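Local coordinates for disease resistance protein RRS1 (Arabidopsis thaliana, PDB 7P8K), which binds W-box DNA as a WRKY transcription factor and acts as a disease resistance protein against fungal and bacterial pathogens, at residues A52-Q57 against L66-L71. Sequence-based numbering, arbitrary orientation.
Sequences ATKQVQ and LAITYL
Lys-54 turns CG between its backbone N and carbonyl carbon (chi1 74°) and runs extended beyond it. Tyr-70 holds its ring anti to its own carbonyl carbon (chi1 -66°). Lys-54 and Tyr-70 are a non-hydrogen-bonded pair, and with these torsions their side chains lie side by side, pointing the same way. Lys-54 CB meets Tyr-70 CD1 at 3.5 Å, and Lys-54 CD meets Tyr-70 CE1 at 3.7 Å. Ile-68 CG2 lies over one face of the Tyr-70 ring, offset toward the rim, and touches Lys-54 CD at 3.9 Å. On the same side of the sheet, Val-56 CG1 packs on Leu-66 CD1 at 3.6 Å. On the other side, Gln-55 packs on Asn-40 of the avirulence protein chain.

In the antiparallel hairpin, Thr-53/Leu-71, Gln-55/Thr-69 and Gln-57/Ala-67 are hydrogen-bonded pairs, each with two N-H...O bonds. Leu-71 O accepts a hydrogen bond from Thr-53 N at 2.9 Å and a weak one from Thr-53 OG1 at 3.3 Å. Strand 66-71 is outermost in the four-stranded sheet of the WRKY DNA-binding domain. The Ala-52 side chain lies about 4 Å from the bound zinc ion but is no ligand.

Lys-54 forms a salt bridge with Asp-18 OD2 and a cation-pi contact with Trp-22. Tyr-70 OH hydrogen-bonds the same oxygen. This shared acceptor probably offsets the lysine charge.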
loop_
_atom_site.group_PDB
_atom_site.type_symbol
_atom_site.label_atom_id
_atom_site.label_comp_id
_atom_site.label_asym_id
_atom_site.label_seq_id
_atom_site.Cartn_x
_atom_site.Cartn_y
_atom_site.Cartn_z
ATOM N N ALA A 52 -6.089 10.293 -0.664
ATOM C CA ALA A 52 -5.174 10.388 0.497
ATOM C C ALA A 52 -4.636 9.004 0.860
ATOM O O ALA A 52 -5.408 8.025 0.809
ATOM C CB ALA A 52 -5.894 11.012 1.668
ATOM N N THR A 53 -3.353 8.945 1.223
ATOM C CA THR A 53 -2.643 7.739 1.720
ATOM C C THR A 53 -1.625 8.159 2.781
ATOM O O THR A 53 -1.283 9.352 2.842
ATOM C CB THR A 53 -1.957 6.986 0.575
ATOM O OG1 THR A 53 -1.191 7.942 -0.158
ATOM C CG2 THR A 53 -2.934 6.287 -0.344
ATOM N N LYS A 54 -1.169 7.211 3.597
ATOM C CA LYS A 54 -0.101 7.451 4.600
ATOM C C LYS A 54 0.729 6.181 4.747
ATOM O O LYS A 54 0.175 5.084 4.588
ATOM C CB LYS A 54 -0.693 7.919 5.935
ATOM C CG LYS A 54 -1.393 6.868 6.793
ATOM C CD LYS A 54 -1.561 7.309 8.245
ATOM C CE LYS A 54 -2.310 6.315 9.106
ATOM N NZ LYS A 54 -2.531 6.832 10.478
ATOM N N GLN A 55 2.014 6.342 5.031
ATOM C CA GLN A 55 2.947 5.218 5.296
ATOM C C GLN A 55 3.453 5.345 6.731
ATOM O O GLN A 55 3.905 6.443 7.108
ATOM C CB GLN A 55 4.077 5.223 4.275
ATOM C CG GLN A 55 3.614 4.810 2.891
ATOM C CD GLN A 55 4.742 4.845 1.893
ATOM O OE1 GLN A 55 5.909 5.010 2.240
ATOM N NE2 GLN A 55 4.399 4.695 0.628
ATOM N N VAL A 56 3.354 4.257 7.490
ATOM C CA VAL A 56 3.605 4.230 8.955
ATOM C C VAL A 56 4.771 3.278 9.214
ATOM O O VAL A 56 4.708 2.141 8.734
ATOM C CB VAL A 56 2.339 3.800 9.719
ATOM C CG1 VAL A 56 2.496 4.010 11.219
ATOM C CG2 VAL A 56 1.100 4.516 9.201
ATOM N N GLN A 57 5.783 3.748 9.944
ATOM C CA GLN A 57 7.016 2.993 10.277
ATOM C C GLN A 57 7.270 3.088 11.778
ATOM O O GLN A 57 7.416 4.211 12.286
ATOM C CB GLN A 57 8.217 3.578 9.536
ATOM C CG GLN A 57 9.508 2.818 9.787
ATOM C CD GLN A 57 9.477 1.503 9.054
ATOM O OE1 GLN A 57 9.498 1.462 7.828
ATOM N NE2 GLN A 57 9.403 0.416 9.805
ATOM N N LEU A 66 7.622 7.251 16.231
ATOM C CA LEU A 66 6.715 6.789 15.149
ATOM C C LEU A 66 6.868 7.730 13.948
ATOM O O LEU A 66 6.682 8.952 14.119
ATOM C CB LEU A 66 5.270 6.771 15.660
ATOM C CG LEU A 66 4.213 6.348 14.637
ATOM C CD1 LEU A 66 4.507 4.960 14.076
ATOM C CD2 LEU A 66 2.820 6.395 15.243
ATOM N N ALA A 67 7.212 7.172 12.786
ATOM C CA ALA A 67 7.451 7.911 11.526
ATOM C C ALA A 67 6.295 7.644 10.554
ATOM O O ALA A 67 6.088 6.462 10.176
ATOM C CB ALA A 67 8.786 7.512 10.941
ATOM N N ILE A 68 5.563 8.704 10.190
ATOM C CA ILE A 68 4.433 8.658 9.212
ATOM C C ILE A 68 4.758 9.590 8.036
ATOM O O ILE A 68 5.266 10.708 8.260
ATOM C CB ILE A 68 3.083 9.019 9.866
ATOM C CG1 ILE A 68 2.785 8.172 11.108
ATOM C CG2 ILE A 68 1.956 8.908 8.852
ATOM C CD1 ILE A 68 1.861 8.843 12.100
ATOM N N THR A 69 4.485 9.116 6.823
ATOM C CA THR A 69 4.500 9.909 5.570
ATOM C C THR A 69 3.062 9.989 5.045
ATOM O O THR A 69 2.503 8.930 4.708
ATOM C CB THR A 69 5.478 9.298 4.557
ATOM O OG1 THR A 69 6.800 9.711 4.908
ATOM C CG2 THR A 69 5.174 9.704 3.131
ATOM N N TYR A 70 2.487 11.191 5.001
ATOM C CA TYR A 70 1.167 11.465 4.373
ATOM C C TYR A 70 1.380 11.912 2.921
ATOM O O TYR A 70 2.165 12.849 2.696
ATOM C CB TYR A 70 0.409 12.538 5.158
ATOM C CG TYR A 70 0.007 12.137 6.553
ATOM C CD1 TYR A 70 -1.106 11.344 6.772
ATOM C CD2 TYR A 70 0.728 12.565 7.655
ATOM C CE1 TYR A 70 -1.485 10.972 8.052
ATOM C CE2 TYR A 70 0.357 12.210 8.942
ATOM C CZ TYR A 70 -0.751 11.405 9.142
ATOM O OH TYR A 70 -1.112 11.043 10.405
ATOM N N LEU A 71 0.716 11.252 1.970
ATOM C CA LEU A 71 0.641 11.681 0.547
ATOM C C LEU A 71 -0.813 12.050 0.233
ATOM O O LEU A 71 -1.679 11.177 0.437
ATOM C CB LEU A 71 1.125 10.555 -0.375
ATOM C CG LEU A 71 2.506 9.974 -0.065
ATOM C CD1 LEU A 71 2.405 8.716 0.803
ATOM C CD2 LEU A 71 3.260 9.670 -1.356
#